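Local coordinates for protein Exo beta-1,2-glucooligosaccharide sophorohydrolase (non-reducing end) (Parabacteroides distasonis ATCC 8503, PDB 5Z06) that hydrolyses linear beta-1,2-glucan and beta-1,2-glucooligosaccharides of at least four glucose units, releasing sophorose from the non-reducing end as an exo-acting enzyme, at residues Tyr298-Ala303 against Arg344-Gln349; Arg350-Thr355 against Asn413-Gln418; Ala491-Tyr496 against Gly510-Asn515; Glu499-Trp504 against Val526-Gly531. All blocks are in the same frame, centred on the assembly; numbering follows the deposited sequence.

Contact 1: residues Tyr298-Ala303 against Arg344-Gln349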
# COMPACT_ATOMS: atom_id res chain seq x y z
N TYR A 298 -6.52 -3.67 -8.05
CA TYR A 298 -6.49 -3.86 -6.62
C TYR A 298 -7.86 -4.22 -6.01
O TYR A 298 -7.95 -5.01 -5.07
CB TYR A 298 -5.94 -2.59 -5.96
CG TYR A 298 -5.70 -2.74 -4.52
CD1 TYR A 298 -6.74 -2.61 -3.63
CD2 TYR A 298 -4.45 -3.07 -4.04
CE1 TYR A 298 -6.54 -2.77 -2.28
CE2 TYR A 298 -4.22 -3.22 -2.68
CZ TYR A 298 -5.29 -3.08 -1.81
OH TYR A 298 -5.14 -3.25 -0.46
N TYR A 299 -8.91 -3.61 -6.53
CA TYR A 299 -10.27 -3.71 -5.99
C TYR A 299 -11.08 -4.72 -6.77
O TYR A 299 -12.14 -5.13 -6.31
CB TYR A 299 -10.94 -2.33 -6.05
CG TYR A 299 -10.08 -1.36 -5.35
CD1 TYR A 299 -10.15 -1.22 -3.98
CD2 TYR A 299 -9.12 -0.63 -6.04
CE1 TYR A 299 -9.31 -0.35 -3.30
CE2 TYR A 299 -8.27 0.22 -5.38
CZ TYR A 299 -8.35 0.36 -4.02
OH TYR A 299 -7.51 1.22 -3.42
N TRP A 300 -10.60 -5.08 -7.96
CA TRP A 300 -11.26 -6.08 -8.75
C TRP A 300 -10.67 -7.47 -8.46
O TRP A 300 -11.14 -8.15 -7.56
CB TRP A 300 -11.22 -5.69 -10.22
CG TRP A 300 -12.12 -6.57 -11.00
CD1 TRP A 300 -11.77 -7.49 -11.93
CD2 TRP A 300 -13.54 -6.64 -10.86
NE1 TRP A 300 -12.89 -8.11 -12.42
CE2 TRP A 300 -13.99 -7.62 -11.76
CE3 TRP A 300 -14.48 -5.95 -10.07
CZ2 TRP A 300 -15.34 -7.94 -11.90
CZ3 TRP A 300 -15.81 -6.26 -10.21
CH2 TRP A 300 -16.23 -7.25 -11.12
N GLU A 301 -9.65 -7.90 -9.20
CA GLU A 301 -9.04 -9.19 -8.95
C GLU A 301 -8.36 -9.25 -7.58
O GLU A 301 -8.22 -10.32 -7.00
CB GLU A 301 -8.03 -9.49 -10.05
CG GLU A 301 -6.79 -8.64 -10.00
CD GLU A 301 -5.94 -8.78 -11.23
OE1 GLU A 301 -6.33 -8.25 -12.29
OE2 GLU A 301 -4.87 -9.39 -11.11
N GLY A 302 -7.92 -8.09 -7.09
CA GLY A 302 -7.33 -8.03 -5.78
C GLY A 302 -8.29 -8.02 -4.61
O GLY A 302 -7.85 -8.01 -3.45
N ALA A 303 -9.59 -7.98 -4.87
CA ALA A 303 -10.55 -7.93 -3.78
C ALA A 303 -10.47 -9.19 -2.94
O ALA A 303 -10.15 -10.27 -3.45
CB ALA A 303 -11.96 -7.75 -4.29
N ARG A 344 -20.52 -4.20 -17.22
CA ARG A 344 -21.53 -3.85 -16.25
C ARG A 344 -22.04 -5.09 -15.51
O ARG A 344 -22.15 -5.07 -14.28
CB ARG A 344 -22.69 -3.12 -16.93
CG ARG A 344 -23.58 -2.40 -15.95
CD ARG A 344 -24.85 -1.91 -16.61
NE ARG A 344 -25.68 -1.18 -15.67
CZ ARG A 344 -25.53 0.09 -15.29
NH1 ARG A 344 -24.54 0.86 -15.76
NH2 ARG A 344 -26.41 0.61 -14.43
N GLU A 345 -22.31 -6.17 -16.23
CA GLU A 345 -22.80 -7.39 -15.58
C GLU A 345 -21.81 -7.93 -14.53
O GLU A 345 -22.22 -8.34 -13.44
CB GLU A 345 -23.14 -8.47 -16.61
CG GLU A 345 -23.90 -9.67 -16.05
CD GLU A 345 -25.24 -9.31 -15.35
OE1 GLU A 345 -25.80 -8.22 -15.56
OE2 GLU A 345 -25.75 -10.16 -14.58
N GLU A 346 -20.53 -7.96 -14.89
CA GLU A 346 -19.47 -8.31 -13.93
C GLU A 346 -19.60 -7.40 -12.70
O GLU A 346 -19.62 -7.88 -11.59
CB GLU A 346 -18.08 -8.14 -14.54
CG GLU A 346 -17.61 -9.25 -15.46
CD GLU A 346 -16.20 -8.97 -16.00
OE1 GLU A 346 -16.02 -8.07 -16.86
OE2 GLU A 346 -15.26 -9.65 -15.53
N GLY A 347 -19.68 -6.09 -12.95
CA GLY A 347 -19.85 -5.09 -11.92
C GLY A 347 -21.07 -5.33 -11.04
O GLY A 347 -20.98 -5.29 -9.81
N VAL A 348 -22.19 -5.60 -11.69
CA VAL A 348 -23.43 -5.93 -11.02
C VAL A 348 -23.25 -7.15 -10.12
O VAL A 348 -23.68 -7.12 -8.96
CB VAL A 348 -24.59 -6.09 -12.04
CG1 VAL A 348 -25.83 -6.70 -11.38
CG2 VAL A 348 -24.96 -4.74 -12.64
N GLN A 349 -22.60 -8.19 -10.63
CA GLN A 349 -22.36 -9.40 -9.83
C GLN A 349 -21.52 -9.09 -8.61
O GLN A 349 -21.84 -9.51 -7.50
CB GLN A 349 -21.71 -10.53 -10.64
CG GLN A 349 -22.67 -11.27 -11.56
CD GLN A 349 -23.99 -11.59 -10.86
OE1 GLN A 349 -25.04 -11.17 -11.33
NE2 GLN A 349 -23.93 -12.27 -9.70
O HOH W 1 -12.74 -9.80 -14.84
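Trp300 meets Glu346 edge-on where a type I beta turn, Trp300 to Ala303, docks on the first turn of helix 344-360, in what is probably the (alpha/alpha)6 barrel of this glycoside hydrolase family 144 enzyme. The tight part is small and runs from ring to backbone. The benzo rim of the indole presses on the helix backbone, and CH2 of Trp300 lies 3.5 Å from the carbonyl O of Glu346, which sits near the ring plane. Beside it, CZ2 of Trp300 touches CB of Glu346 at 3.8 Å. A chi1 of -169°, which sets CG opposite the main-chain nitrogen, holds the ring out from the turn toward the helix, where Phe296 packs against it and Arg350 makes a cation-pi contact. A serine here would probably open a gap above this first helical turn and leave the Arg350 guanidinium without its aromatic partner. The other side of the contact is looser and bridged by a water. The Glu346 carboxylate stands nearly perpendicular to the indole, its OE1 taken by Thr343 N just ahead of the helix. The water joins its OE2 to the indole nitrogen, accepting from Trp300 NE1 at 3.0 Å and donating to Glu346 OE2 at 2.6 Å.

Contact 2: residues Arg350-Thr355 against Asn413-Gln418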
# COMPACT_ATOMS: atom_id res chain seq x y z
N ARG A 350 -20.45 -8.33 -8.82
CA ARG A 350 -19.63 -7.88 -7.72
C ARG A 350 -20.47 -7.12 -6.66
O ARG A 350 -20.33 -7.36 -5.48
CB ARG A 350 -18.48 -7.00 -8.20
CG ARG A 350 -17.73 -6.30 -7.07
CD ARG A 350 -17.11 -7.28 -6.09
NE ARG A 350 -16.08 -8.05 -6.77
CZ ARG A 350 -14.79 -7.72 -6.84
NH1 ARG A 350 -14.32 -6.64 -6.23
NH2 ARG A 350 -13.97 -8.49 -7.55
N PHE A 351 -21.31 -6.20 -7.12
CA PHE A 351 -22.08 -5.37 -6.19
C PHE A 351 -23.17 -6.12 -5.44
O PHE A 351 -23.49 -5.76 -4.30
CB PHE A 351 -22.58 -4.11 -6.89
CG PHE A 351 -21.55 -3.00 -6.88
CD1 PHE A 351 -20.60 -2.90 -7.88
CD2 PHE A 351 -21.51 -2.10 -5.83
CE1 PHE A 351 -19.64 -1.90 -7.86
CE2 PHE A 351 -20.56 -1.11 -5.80
CZ PHE A 351 -19.62 -1.00 -6.82
N LEU A 352 -23.70 -7.17 -6.05
CA LEU A 352 -24.58 -8.09 -5.33
C LEU A 352 -23.84 -8.78 -4.19
O LEU A 352 -24.35 -8.87 -3.07
CB LEU A 352 -25.20 -9.11 -6.29
CG LEU A 352 -26.23 -8.51 -7.23
CD1 LEU A 352 -26.48 -9.48 -8.37
CD2 LEU A 352 -27.54 -8.14 -6.53
N LYS A 353 -22.64 -9.26 -4.47
CA LYS A 353 -21.79 -9.81 -3.43
C LYS A 353 -21.45 -8.74 -2.37
O LYS A 353 -21.62 -8.99 -1.17
CB LYS A 353 -20.53 -10.43 -4.03
CG LYS A 353 -19.41 -10.64 -3.04
CD LYS A 353 -18.16 -11.14 -3.73
CE LYS A 353 -18.29 -12.59 -4.16
NZ LYS A 353 -17.16 -12.84 -5.08
N ILE A 354 -20.99 -7.57 -2.81
CA ILE A 354 -20.65 -6.49 -1.88
C ILE A 354 -21.81 -6.15 -0.96
O ILE A 354 -21.66 -6.10 0.26
CB ILE A 354 -20.22 -5.21 -2.63
CG1 ILE A 354 -18.81 -5.39 -3.17
CG2 ILE A 354 -20.28 -3.98 -1.72
CD1 ILE A 354 -18.39 -4.31 -4.14
N THR A 355 -22.96 -5.90 -1.55
CA THR A 355 -24.14 -5.55 -0.79
C THR A 355 -24.64 -6.68 0.12
O THR A 355 -25.00 -6.38 1.26
CB THR A 355 -25.26 -4.96 -1.66
OG1 THR A 355 -25.65 -5.87 -2.70
CG2 THR A 355 -24.79 -3.65 -2.24
N ASN A 413 -33.87 -3.52 -13.61
CA ASN A 413 -33.80 -4.98 -13.65
C ASN A 413 -33.69 -5.48 -12.23
O ASN A 413 -33.48 -4.68 -11.31
CB ASN A 413 -32.66 -5.47 -14.54
CG ASN A 413 -31.31 -5.01 -14.06
OD1 ASN A 413 -30.93 -5.28 -12.93
ND2 ASN A 413 -30.56 -4.36 -14.93
N ASP A 414 -33.85 -6.78 -12.02
CA ASP A 414 -33.99 -7.28 -10.65
C ASP A 414 -32.70 -7.10 -9.87
O ASP A 414 -32.77 -6.86 -8.68
CB ASP A 414 -34.43 -8.75 -10.59
CG ASP A 414 -33.37 -9.70 -11.08
OD1 ASP A 414 -32.72 -9.34 -12.08
OD2 ASP A 414 -33.19 -10.79 -10.48
N LYS A 415 -31.56 -7.27 -10.54
CA LYS A 415 -30.26 -7.20 -9.87
C LYS A 415 -29.89 -5.80 -9.43
O LYS A 415 -29.43 -5.61 -8.30
CB LYS A 415 -29.16 -7.78 -10.75
CG LYS A 415 -29.20 -9.29 -10.80
CD LYS A 415 -28.01 -9.85 -11.57
CE LYS A 415 -27.93 -11.37 -11.40
NZ LYS A 415 -29.03 -12.11 -12.05
N GLU A 416 -30.07 -4.83 -10.32
CA GLU A 416 -29.75 -3.45 -9.96
C GLU A 416 -30.76 -2.89 -8.96
O GLU A 416 -30.39 -2.16 -8.06
CB GLU A 416 -29.59 -2.60 -11.21
CG GLU A 416 -28.43 -3.11 -12.04
CD GLU A 416 -27.92 -2.14 -13.05
OE1 GLU A 416 -27.26 -2.61 -14.00
OE2 GLU A 416 -28.17 -0.93 -12.93
N LYS A 417 -32.02 -3.28 -9.11
CA LYS A 417 -33.03 -3.02 -8.10
C LYS A 417 -32.59 -3.54 -6.72
O LYS A 417 -32.69 -2.80 -5.73
CB LYS A 417 -34.36 -3.65 -8.52
CG LYS A 417 -35.49 -3.56 -7.52
CD LYS A 417 -36.21 -2.21 -7.57
CE LYS A 417 -37.38 -2.17 -6.58
NZ LYS A 417 -38.32 -3.32 -6.71
N GLN A 418 -32.08 -4.77 -6.66
CA GLN A 418 -31.60 -5.36 -5.40
C GLN A 418 -30.37 -4.62 -4.82
O GLN A 418 -30.28 -4.37 -3.61
CB GLN A 418 -31.26 -6.82 -5.60
CG GLN A 418 -31.04 -7.57 -4.31
CD GLN A 418 -30.50 -8.97 -4.53
OE1 GLN A 418 -30.96 -9.69 -5.44
NE2 GLN A 418 -29.54 -9.37 -3.70
O HOH W 2 -27.71 -7.87 -2.24
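Leu352 of helix 344-360 lodges between Lys415 and Gln418, which lie about one turn apart on helix 414-428, and this supplies the apolar part of the contact. CD1 of Leu352 lies across the aliphatic chain of Lys415, 3.6 Å from CD of Lys415, while CD2 lies near the Lys415 carbonyl O and against the amide end of Gln418, 3.7 Å from CD of Gln418. Lys415 can offer its flank because its chain stays extended as far as CE and bends only at the last torsion (chi4 68°). Phe351, on the inner side, packs on Ile419 and reaches Ile330 and Ile333 of helix 323-338. Between these two segments the polar link is a water; elsewhere the same helices share the Arg344-Glu416 salt bridge. The water donates to Thr355 OG1 at 2.9 Å and accepts from Gln418 NE2 at 2.8 Å; Thr355 OG1 in turn donates to Phe351 O at 2.7 Å, a carbonyl already taken by the backbone N of Thr355. Capping is the third kind of interaction. Asn413, at the N-cap, accepts from Glu416 N through OD1 at 2.8 Å, an almost straight bond (174°). The whole is a surface pairing of two helices, consistent with the (alpha/alpha)6 barrel of this family.

Contact 3: residues Ala491-Tyr496 against Gly510-Asn515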
# COMPACT_ATOMS: atom_id res chain seq x y z
N ALA A 491 -16.29 22.39 11.56
CA ALA A 491 -15.63 23.70 11.55
C ALA A 491 -15.74 24.42 12.91
O ALA A 491 -15.81 25.64 12.97
CB ALA A 491 -16.19 24.56 10.43
N SER A 492 -15.77 23.65 13.98
CA SER A 492 -15.88 24.16 15.33
C SER A 492 -14.92 25.31 15.56
O SER A 492 -13.72 25.20 15.25
CB SER A 492 -15.56 23.07 16.34
OG SER A 492 -15.61 23.58 17.67
N GLN A 493 -15.44 26.39 16.13
CA GLN A 493 -14.62 27.50 16.58
C GLN A 493 -14.19 27.38 18.04
O GLN A 493 -13.49 28.25 18.54
CB GLN A 493 -15.36 28.82 16.34
CG GLN A 493 -15.71 29.04 14.87
CD GLN A 493 -14.46 29.11 14.02
OE1 GLN A 493 -13.68 30.05 14.12
NE2 GLN A 493 -14.25 28.09 13.19
N GLU A 494 -14.54 26.29 18.72
CA GLU A 494 -14.20 26.12 20.13
C GLU A 494 -12.71 26.04 20.35
O GLU A 494 -11.97 25.58 19.48
CB GLU A 494 -14.82 24.87 20.74
CG GLU A 494 -16.33 24.90 20.82
CD GLU A 494 -16.90 23.71 21.57
OE1 GLU A 494 -16.16 22.72 21.84
OE2 GLU A 494 -18.10 23.76 21.88
N GLU A 495 -12.32 26.49 21.54
CA GLU A 495 -10.97 26.37 22.08
C GLU A 495 -10.40 24.96 21.92
O GLU A 495 -9.27 24.79 21.44
CB GLU A 495 -10.92 26.82 23.56
CG GLU A 495 -11.65 25.93 24.61
CD GLU A 495 -13.14 25.63 24.33
OE1 GLU A 495 -13.96 26.59 24.26
OE2 GLU A 495 -13.50 24.42 24.15
N TYR A 496 -11.21 23.96 22.27
CA TYR A 496 -10.79 22.57 22.21
C TYR A 496 -10.43 22.21 20.76
O TYR A 496 -9.42 21.53 20.52
CB TYR A 496 -11.87 21.62 22.73
CG TYR A 496 -11.45 20.17 22.60
CD1 TYR A 496 -11.60 19.49 21.39
CD2 TYR A 496 -10.85 19.50 23.66
CE1 TYR A 496 -11.17 18.19 21.23
CE2 TYR A 496 -10.44 18.18 23.51
CZ TYR A 496 -10.60 17.54 22.28
OH TYR A 496 -10.19 16.24 22.09
N GLY A 510 -4.67 27.80 10.77
CA GLY A 510 -5.87 26.99 10.59
C GLY A 510 -6.51 26.47 11.86
O GLY A 510 -7.51 25.75 11.80
N LYS A 511 -5.98 26.86 13.02
CA LYS A 511 -6.60 26.43 14.27
C LYS A 511 -8.05 26.99 14.40
O LYS A 511 -8.86 26.39 15.09
CB LYS A 511 -5.74 26.80 15.48
CG LYS A 511 -5.77 28.27 15.84
CD LYS A 511 -4.91 28.53 17.06
CE LYS A 511 -5.19 29.91 17.61
NZ LYS A 511 -4.53 30.08 18.93
N MET A 512 -8.36 28.08 13.71
CA MET A 512 -9.74 28.64 13.67
C MET A 512 -10.62 28.01 12.58
O MET A 512 -11.67 28.56 12.24
CB MET A 512 -9.69 30.17 13.45
CG MET A 512 -8.92 30.97 14.50
SD MET A 512 -9.50 30.57 16.15
CE MET A 512 -11.10 31.41 16.20
N TYR A 513 -10.20 26.86 12.06
CA TYR A 513 -10.78 26.20 10.87
C TYR A 513 -10.40 26.94 9.62
O TYR A 513 -9.77 26.37 8.71
CB TYR A 513 -12.30 25.99 10.91
CG TYR A 513 -12.75 25.24 9.69
CD1 TYR A 513 -12.52 23.87 9.57
CD2 TYR A 513 -13.35 25.89 8.63
CE1 TYR A 513 -12.91 23.17 8.43
CE2 TYR A 513 -13.74 25.21 7.49
CZ TYR A 513 -13.51 23.85 7.40
OH TYR A 513 -13.90 23.22 6.25
N THR A 514 -10.84 28.19 9.56
CA THR A 514 -10.25 29.17 8.68
C THR A 514 -8.77 29.36 9.00
O THR A 514 -8.30 29.16 10.13
CB THR A 514 -10.91 30.54 8.83
OG1 THR A 514 -10.94 30.87 10.23
CG2 THR A 514 -12.30 30.51 8.27
N ASN A 515 -8.04 29.79 7.99
CA ASN A 515 -6.60 29.89 8.10
C ASN A 515 -6.23 31.33 7.71
O ASN A 515 -5.81 32.11 8.58
CB ASN A 515 -5.97 28.81 7.21
CG ASN A 515 -4.45 28.83 7.24
OD1 ASN A 515 -3.83 29.89 7.26
ND2 ASN A 515 -3.85 27.65 7.20
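The carbonyl O of Met512 is gripped from opposite faces of its plane: Gln493 NE2 donates to it at 2.8 Å, and Thr514 OG1 reaches it at 3.1 Å. Neither donor lies in the carbonyl plane, and a weak bond from Thr514 N adds a third hold. The same Gln493 NE2 gives its other hydrogen to Ala491 O at 2.9 Å, nearly straight (166°). Both acceptors lie close to the plane of the amide, which fixes its rotation. The grip has a price, since Gln493 OE1 is brought to 3.1 Å from Met512 O, two acceptors with no bond between them. A bend at chi2 (-61°) folds the glutamine back so that one amide serves both segments. A leucine in its place would probably leave Ala491 O and Met512 O without this shared donor and free the two loops to shift apart. The apolar half is a CH-pi contact: Ala491 CB sits over the face of the Tyr513 ring, 3.6 Å from its centroid and 13° off the normal. Tyr513 OH continues to Tyr556 OH. On the other segment, Ser492 OG accepts from Glu494 N in an ST turn leading into helix 495-505. The partner loop is a type I beta turn, Gly510 to Tyr513, running into a classic gamma turn centred on Tyr513, which has positive phi.

Contact 4: residues Glu499-Trp504 against Val526-Gly531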
# COMPACT_ATOMS: atom_id res chain seq x y z
N GLU A 499 -7.18 23.81 19.74
CA GLU A 499 -6.09 23.02 20.32
C GLU A 499 -5.86 21.69 19.58
O GLU A 499 -4.73 21.28 19.38
CB GLU A 499 -6.34 22.75 21.80
CG GLU A 499 -6.13 23.98 22.68
CD GLU A 499 -6.45 23.75 24.16
OE1 GLU A 499 -6.98 22.68 24.53
OE2 GLU A 499 -6.18 24.66 24.97
N TYR A 500 -6.94 21.02 19.21
CA TYR A 500 -6.86 19.78 18.44
C TYR A 500 -6.12 19.99 17.12
O TYR A 500 -5.24 19.20 16.77
CB TYR A 500 -8.26 19.24 18.20
CG TYR A 500 -8.31 18.02 17.34
CD1 TYR A 500 -8.35 18.14 15.95
CD2 TYR A 500 -8.33 16.76 17.91
CE1 TYR A 500 -8.41 17.02 15.14
CE2 TYR A 500 -8.38 15.63 17.10
CZ TYR A 500 -8.43 15.78 15.71
OH TYR A 500 -8.48 14.68 14.88
N ARG A 501 -6.48 21.05 16.42
CA ARG A 501 -5.84 21.42 15.17
C ARG A 501 -4.37 21.71 15.35
O ARG A 501 -3.53 21.14 14.64
CB ARG A 501 -6.53 22.60 14.55
CG ARG A 501 -7.92 22.23 14.03
CD ARG A 501 -8.67 23.48 13.69
NE ARG A 501 -10.07 23.20 13.37
CZ ARG A 501 -11.14 23.76 13.92
NH1 ARG A 501 -11.05 24.71 14.85
NH2 ARG A 501 -12.35 23.36 13.51
N ALA A 502 -4.06 22.55 16.33
CA ALA A 502 -2.68 22.92 16.59
C ALA A 502 -1.89 21.70 17.05
O ALA A 502 -0.74 21.55 16.66
CB ALA A 502 -2.57 24.09 17.58
N ASP A 503 -2.53 20.79 17.81
CA ASP A 503 -1.86 19.58 18.30
C ASP A 503 -1.32 18.69 17.19
O ASP A 503 -0.19 18.20 17.29
CB ASP A 503 -2.77 18.74 19.20
CG ASP A 503 -2.97 19.34 20.60
OD1 ASP A 503 -2.32 20.36 20.95
OD2 ASP A 503 -3.80 18.78 21.36
N TRP A 504 -2.11 18.43 16.14
CA TRP A 504 -1.59 17.61 15.06
C TRP A 504 -0.80 18.45 14.08
O TRP A 504 0.23 18.02 13.62
CB TRP A 504 -2.68 16.77 14.38
CG TRP A 504 -3.67 17.46 13.46
CD1 TRP A 504 -4.97 17.80 13.75
CD2 TRP A 504 -3.46 17.80 12.09
NE1 TRP A 504 -5.58 18.33 12.65
CE2 TRP A 504 -4.68 18.34 11.61
CE3 TRP A 504 -2.37 17.70 11.21
CZ2 TRP A 504 -4.83 18.78 10.31
CZ3 TRP A 504 -2.51 18.14 9.92
CH2 TRP A 504 -3.73 18.69 9.48
N VAL A 526 -9.11 28.06 4.24
CA VAL A 526 -9.39 27.05 5.24
C VAL A 526 -8.26 26.05 5.24
O VAL A 526 -7.66 25.75 4.20
CB VAL A 526 -10.70 26.36 4.90
CG1 VAL A 526 -10.88 25.06 5.69
CG2 VAL A 526 -11.87 27.30 5.14
N GLY A 527 -7.99 25.50 6.40
CA GLY A 527 -7.09 24.38 6.49
C GLY A 527 -6.10 24.54 7.60
O GLY A 527 -5.57 25.63 7.84
N VAL A 528 -5.82 23.42 8.26
CA VAL A 528 -4.80 23.37 9.28
C VAL A 528 -3.48 23.46 8.55
O VAL A 528 -3.28 22.82 7.51
CB VAL A 528 -4.84 22.05 10.03
CG1 VAL A 528 -3.63 21.91 10.96
CG2 VAL A 528 -6.13 21.95 10.83
N SER A 529 -2.57 24.26 9.12
CA SER A 529 -1.24 24.39 8.57
C SER A 529 -1.36 24.77 7.10
O SER A 529 -2.22 25.61 6.78
CB SER A 529 -0.45 23.11 8.82
OG SER A 529 0.91 23.33 8.54
N ASN A 530 -0.54 24.20 6.21
CA ASN A 530 -0.69 24.49 4.78
C ASN A 530 -1.50 23.45 4.03
O ASN A 530 -1.43 23.38 2.80
CB ASN A 530 0.67 24.80 4.10
CG ASN A 530 1.63 23.63 4.10
OD1 ASN A 530 1.34 22.56 4.62
ND2 ASN A 530 2.80 23.85 3.51
N GLY A 531 -2.32 22.68 4.75
CA GLY A 531 -3.31 21.77 4.16
C GLY A 531 -3.33 20.37 4.73
O GLY A 531 -4.30 19.64 4.55
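Arg501, the first residue of helix segment 499-504 to touch the loop 526-531, does so with its aliphatic part. Its CG lies 3.7 Å from CG2 of Val528, and CB of Arg501 is nearly as close to that methyl. The chain then runs extended past the valine, so the charge is spent elsewhere: NE of Arg501 donates to Gly462 O, and NH1 to Ser492 O and Lys511 O, so that backbone carbonyls satisfy this buried guanidinium. One turn on, Trp504 completes the grip. Its CG is wedged between the backbone N and the carbonyl carbon (chi1 74°), which swings the indole back across the helix and over Val528. Here the packing is tight, with CZ2 of Trp504 only 3.3 Å from CB of Val528. CG1 of Val528 lies over the face of the six-membered ring, 3.7 Å from its centroid and 23° off the normal, a CH-pi contact. CG1 thus goes to the tryptophan, while CG2 lies between indole and arginine chain. Val528 opens a type II' beta turn, closed by Gly531 N bonded to Val528 O at 2.9 Å. A glycerol, probably from the crystallisation liquor, lies near the Trp504 side chain. Around this pair, Gly527 bonds through its backbone to Tyr513, Ser529 to Asp509, and Val526 packs on Tyr556 of helix 556-573, so helix 495-505 sits on a platform of loops.

In the fold
The four contacts form two groups. Contacts 1 and 2 share helix 344-360 and touch directly: Arg350 of contact 2 donates to Tyr299 O of contact 1, and Arg344 pairs with Glu416 in a salt bridge. Contacts 3 and 4 share helix 495-505, with centres about 8 Å apart, and interlock in sequence; contact 1 lies about 41 Å from contact 3, centre to centre. Chemistry follows place. Surface contact 2 and partly buried contact 1 join their segments through methyls or a ring rim plus a bridging water. Partly buried contact 3 pairs one direct amide-to-carbonyl bond with a CH-pi contact, whereas buried contact 4 is wholly apolar across its segments.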